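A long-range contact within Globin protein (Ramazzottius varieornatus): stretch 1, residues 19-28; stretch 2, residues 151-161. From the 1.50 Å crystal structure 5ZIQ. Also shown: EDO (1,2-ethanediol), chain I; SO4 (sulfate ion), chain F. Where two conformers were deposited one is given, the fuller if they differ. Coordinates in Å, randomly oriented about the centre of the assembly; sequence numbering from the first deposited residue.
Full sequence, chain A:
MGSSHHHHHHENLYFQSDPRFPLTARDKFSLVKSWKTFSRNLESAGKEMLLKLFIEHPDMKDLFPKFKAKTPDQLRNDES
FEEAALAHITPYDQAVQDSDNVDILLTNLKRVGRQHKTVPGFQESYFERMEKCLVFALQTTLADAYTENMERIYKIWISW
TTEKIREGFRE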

# COMPACT_ATOMS: atom_id res chain seq x y z
N PRO A 19 -2.95 19.38 -11.61
CA PRO A 19 -3.00 18.40 -12.71
C PRO A 19 -1.91 17.33 -12.66
O PRO A 19 -1.99 16.36 -13.42
N ARG A 20 -0.90 17.48 -11.79
CA ARG A 20 0.09 16.42 -11.58
C ARG A 20 -0.53 15.21 -10.86
O ARG A 20 -0.03 14.10 -10.99
N PHE A 21 -1.60 15.45 -10.11
CA PHE A 21 -2.31 14.41 -9.39
C PHE A 21 -3.28 13.76 -10.39
O PHE A 21 -3.90 14.46 -11.15
N PRO A 22 -3.37 12.41 -10.40
CA PRO A 22 -4.11 11.78 -11.51
C PRO A 22 -5.62 12.01 -11.48
O PRO A 22 -6.25 12.08 -12.52
N LEU A 23 -6.21 12.07 -10.29
CA LEU A 23 -7.68 12.08 -10.19
C LEU A 23 -8.29 13.45 -10.41
O LEU A 23 -7.73 14.46 -9.95
N THR A 24 -9.44 13.50 -11.07
CA THR A 24 -10.22 14.74 -11.13
C THR A 24 -10.65 15.15 -9.73
O THR A 24 -10.57 14.34 -8.80
N ALA A 25 -11.13 16.39 -9.57
CA ALA A 25 -11.58 16.82 -8.24
C ALA A 25 -12.65 15.91 -7.68
O ALA A 25 -12.59 15.54 -6.49
N ARG A 26 -13.61 15.51 -8.51
CA ARG A 26 -14.67 14.61 -8.05
C ARG A 26 -14.11 13.25 -7.62
O ARG A 26 -14.47 12.74 -6.56
N ASP A 27 -13.20 12.69 -8.41
CA ASP A 27 -12.62 11.39 -8.06
C ASP A 27 -11.72 11.46 -6.83
O ASP A 27 -11.70 10.52 -6.02
N LYS A 28 -11.01 12.58 -6.68
CA LYS A 28 -10.19 12.80 -5.50
C LYS A 28 -11.03 12.84 -4.25
O LYS A 28 -10.66 12.24 -3.24
N GLU A 151 -13.59 1.06 -7.19
CA GLU A 151 -12.64 0.14 -7.81
C GLU A 151 -11.85 0.84 -8.93
O GLU A 151 -10.62 0.73 -8.99
N ARG A 152 -12.58 1.53 -9.80
CA ARG A 152 -11.96 2.28 -10.90
C ARG A 152 -10.95 3.29 -10.36
O ARG A 152 -9.81 3.38 -10.83
N ILE A 153 -11.38 4.06 -9.36
CA ILE A 153 -10.54 5.15 -8.81
C ILE A 153 -9.32 4.57 -8.10
O ILE A 153 -8.19 5.07 -8.29
N TYR A 154 -9.53 3.53 -7.29
CA TYR A 154 -8.39 2.90 -6.61
C TYR A 154 -7.37 2.32 -7.58
O TYR A 154 -6.18 2.45 -7.35
N LYS A 155 -7.84 1.75 -8.69
CA LYS A 155 -6.90 1.18 -9.67
C LYS A 155 -6.03 2.30 -10.25
O LYS A 155 -4.82 2.12 -10.37
N ILE A 156 -6.63 3.47 -10.54
CA ILE A 156 -5.87 4.59 -11.09
C ILE A 156 -4.85 5.11 -10.08
O ILE A 156 -3.66 5.32 -10.38
N TRP A 157 -5.34 5.33 -8.86
CA TRP A 157 -4.51 5.96 -7.84
C TRP A 157 -3.42 5.00 -7.35
O TRP A 157 -2.26 5.40 -7.21
N ILE A 158 -3.77 3.74 -7.10
CA ILE A 158 -2.75 2.78 -6.65
C ILE A 158 -1.67 2.62 -7.72
O ILE A 158 -0.48 2.61 -7.39
N SER A 159 -2.08 2.52 -8.99
CA SER A 159 -1.11 2.44 -10.10
C SER A 159 -0.16 3.63 -10.13
O SER A 159 1.05 3.47 -10.26
N TRP A 160 -0.72 4.83 -9.95
CA TRP A 160 0.07 6.05 -9.98
C TRP A 160 1.08 6.05 -8.82
O TRP A 160 2.26 6.36 -9.02
N THR A 161 0.63 5.68 -7.61
CA THR A 161 1.59 5.59 -6.50
C THR A 161 2.72 4.61 -6.78
O THR A 161 3.87 4.91 -6.45

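A helix that receives a distant segment of its own chain usually does so along one stripe, with residues three or four apart presenting their side chains to the partner. The helix 151-161 of this globin illustrates the rule, for its contacts with residues 20-27 come from Arg-152, Ile-153, Ile-156, Trp-157 and Trp-160, while Tyr-154 points away.

At the start of the helix Glu-151 takes no part; its OE2 is held by Lys-155 NZ at 2.9 Å, a salt bridge one turn long within the helix. Arg-152 leaves the backbone sideways, but its extended chi1 and chi2 (both t) and a p turn at chi3 bring the guanidinium to Asp-27, whose m rotamer directs its carboxylate to meet it. The pairing is two-pronged: Arg-152 NH2 donates to Asp-27 OD1 at 3.0 Å and Arg-152 NH1 to Asp-27 OD2 at 2.9 Å, so that charge and direction reinforce each other. Asp-27 OD2 also accepts a hydrogen bond from O1 of the 1,2-ethanediol at 2.7 Å, and that same O1 accepts from Thr-24 N at 2.9 Å. This solvent molecule, probably from the crystallisation liquor, thus links the carboxylate to the backbone just before the helix that begins at Ala-25. Thr-24, chi1 p, is the N-cap of that helix: its OG1 accepts from Asp-27 N at 3.1 Å and donates to sulfate O4 at 2.7 Å.

Ile-153, buried and in the mt rotamer, begins the apolar part. Its CD1 lies 3.6 Å from Asp-27 OD1, beside the salt bridge, and its CG2 meets Leu-23 CD1 at 3.7 Å. Leu-23, also mt, points toward the helix and reaches the next turn as well, with its CD2 3.8 Å from CG2 of Ile-156. Ile-156, again mt, lies at a more exposed margin, where its CG2 also approaches Pro-22 CB at 4.0 Å.

Trp-157, chi1 t, leaves sideways and is buried. Its CB is 4.3 Å from Leu-23 CD1, and its CD1 is 3.8 Å from Phe-21 CZ, the two rings meeting rim to rim. Although the CA-to-CB bond of Phe-21 points away, its t rotamer carries the ring nearer the helix, where it also turns an edge toward the face of Trp-160.

Trp-160, chi1 t, completes the stripe by offering a flat surface to Pro-22. Pro-22 CD sits 3.5 Å from the centroid of the five-membered ring of Trp-160, almost on the ring normal, a CH-pi contact over the ring face.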

# COMPACT_ATOMS: atom_id res chain seq x y z
CB PRO A 19 -2.87 19.24 -13.98
CG PRO A 19 -2.21 20.50 -13.54
CD PRO A 19 -2.62 20.74 -12.11
CB ARG A 20 1.29 16.93 -10.77
CG ARG A 20 2.15 17.94 -11.54
CD ARG A 20 3.30 18.43 -10.70
NE ARG A 20 2.79 19.24 -9.61
CZ ARG A 20 3.51 19.63 -8.56
NH1 ARG A 20 4.78 19.26 -8.47
NH2 ARG A 20 2.97 20.37 -7.62
CB PHE A 21 -3.07 15.03 -8.21
CG PHE A 21 -3.63 14.01 -7.26
CD1 PHE A 21 -2.78 13.30 -6.43
CD2 PHE A 21 -4.98 13.73 -7.23
CE1 PHE A 21 -3.28 12.32 -5.55
CE2 PHE A 21 -5.50 12.75 -6.37
CZ PHE A 21 -4.64 12.07 -5.52
CB PRO A 22 -3.78 10.29 -11.34
CG PRO A 22 -3.39 10.13 -9.89
CD PRO A 22 -2.67 11.41 -9.57
CB LEU A 23 -8.13 11.54 -8.82
CG LEU A 23 -7.62 10.14 -8.46
CD1 LEU A 23 -8.09 9.81 -7.04
CD2 LEU A 23 -8.10 9.11 -9.48
CB THR A 24 -11.49 14.54 -11.95
OG1 THR A 24 -12.32 13.57 -11.29
CG2 THR A 24 -11.16 14.06 -13.36
CB ALA A 25 -12.05 18.27 -8.26
CB ARG A 26 -15.80 14.47 -9.09
CG ARG A 26 -16.66 15.71 -9.26
CD ARG A 26 -17.25 15.80 -10.66
NE ARG A 26 -18.04 17.02 -10.89
CZ ARG A 26 -17.53 18.26 -11.06
NH1 ARG A 26 -18.36 19.28 -11.27
NH2 ARG A 26 -16.22 18.49 -11.00
CB ASP A 27 -11.89 10.77 -9.25
CG ASP A 27 -12.82 10.17 -10.29
OD1 ASP A 27 -14.07 10.13 -10.10
OD2 ASP A 27 -12.27 9.70 -11.33
CB LYS A 28 -9.36 14.06 -5.64
CG LYS A 28 -8.40 14.33 -4.48
CD LYS A 28 -7.51 15.53 -4.76
CE LYS A 28 -8.27 16.84 -4.91
NZ LYS A 28 -7.27 17.92 -5.11
CB GLU A 151 -13.36 -1.10 -8.37
CG GLU A 151 -12.40 -2.10 -9.00
CD GLU A 151 -13.05 -3.42 -9.38
OE1 GLU A 151 -14.22 -3.64 -9.04
OE2 GLU A 151 -12.36 -4.24 -10.03
CB ARG A 152 -13.03 2.99 -11.73
CG ARG A 152 -12.51 3.86 -12.87
CD ARG A 152 -13.64 4.65 -13.52
NE ARG A 152 -14.35 5.56 -12.62
CZ ARG A 152 -13.92 6.77 -12.28
NH1 ARG A 152 -12.81 7.28 -12.77
NH2 ARG A 152 -14.64 7.49 -11.42
CB ILE A 153 -11.35 6.05 -7.85
CG1 ILE A 153 -12.41 6.82 -8.66
CG2 ILE A 153 -10.45 6.96 -6.97
CD1 ILE A 153 -13.50 7.45 -7.83
CB TYR A 154 -8.83 1.83 -5.60
CG TYR A 154 -9.25 2.39 -4.24
CD1 TYR A 154 -8.34 3.09 -3.43
CD2 TYR A 154 -10.56 2.22 -3.77
CE1 TYR A 154 -8.73 3.61 -2.19
CE2 TYR A 154 -10.96 2.74 -2.51
CZ TYR A 154 -10.03 3.44 -1.75
OH TYR A 154 -10.40 3.94 -0.51
CB LYS A 155 -7.66 0.40 -10.73
CG LYS A 155 -8.12 -0.97 -10.26
CD LYS A 155 -8.94 -1.64 -11.34
CE LYS A 155 -9.37 -3.05 -10.93
NZ LYS A 155 -10.27 -3.67 -11.93
CB ILE A 156 -6.80 5.77 -11.48
CG1 ILE A 156 -7.73 5.35 -12.63
CG2 ILE A 156 -5.98 7.02 -11.85
CD1 ILE A 156 -8.88 6.33 -12.90
CB TRP A 157 -5.40 6.46 -6.70
CG TRP A 157 -4.63 7.04 -5.54
CD1 TRP A 157 -4.11 8.30 -5.44
CD2 TRP A 157 -4.32 6.38 -4.33
NE1 TRP A 157 -3.50 8.46 -4.22
CE2 TRP A 157 -3.61 7.29 -3.51
CE3 TRP A 157 -4.58 5.08 -3.84
CZ2 TRP A 157 -3.15 6.95 -2.23
CZ3 TRP A 157 -4.13 4.75 -2.56
CH2 TRP A 157 -3.40 5.68 -1.77
CB ILE A 158 -3.36 1.42 -6.25
CG1 ILE A 158 -4.26 1.59 -5.02
CG2 ILE A 158 -2.27 0.38 -5.96
CD1 ILE A 158 -5.13 0.39 -4.72
CB SER A 159 -1.83 2.31 -11.45
OG SER A 159 -2.43 1.04 -11.56
CB TRP A 160 -0.86 7.25 -9.94
CG TRP A 160 -0.17 8.58 -9.93
CD1 TRP A 160 0.18 9.33 -11.03
CD2 TRP A 160 0.23 9.33 -8.79
NE1 TRP A 160 0.79 10.50 -10.62
CE2 TRP A 160 0.82 10.53 -9.26
CE3 TRP A 160 0.15 9.11 -7.40
CZ2 TRP A 160 1.34 11.50 -8.40
CZ3 TRP A 160 0.66 10.08 -6.54
CH2 TRP A 160 1.25 11.26 -7.04
CB THR A 161 0.95 5.23 -5.12
OG1 THR A 161 0.43 3.89 -5.12
CG2 THR A 161 -0.15 6.22 -4.78
C1 EDO I . -9.22 10.40 -13.26
O1 EDO I . -10.14 11.01 -12.34
C2 EDO I . -9.94 9.58 -14.33
O2 EDO I . -10.76 10.36 -15.22
S SO4 F . -15.12 14.61 -13.69
O1 SO4 F . -16.52 14.20 -13.91
O2 SO4 F . -14.36 14.30 -14.92
O3 SO4 F . -15.07 16.06 -13.47
O4 SO4 F . -14.71 13.91 -12.46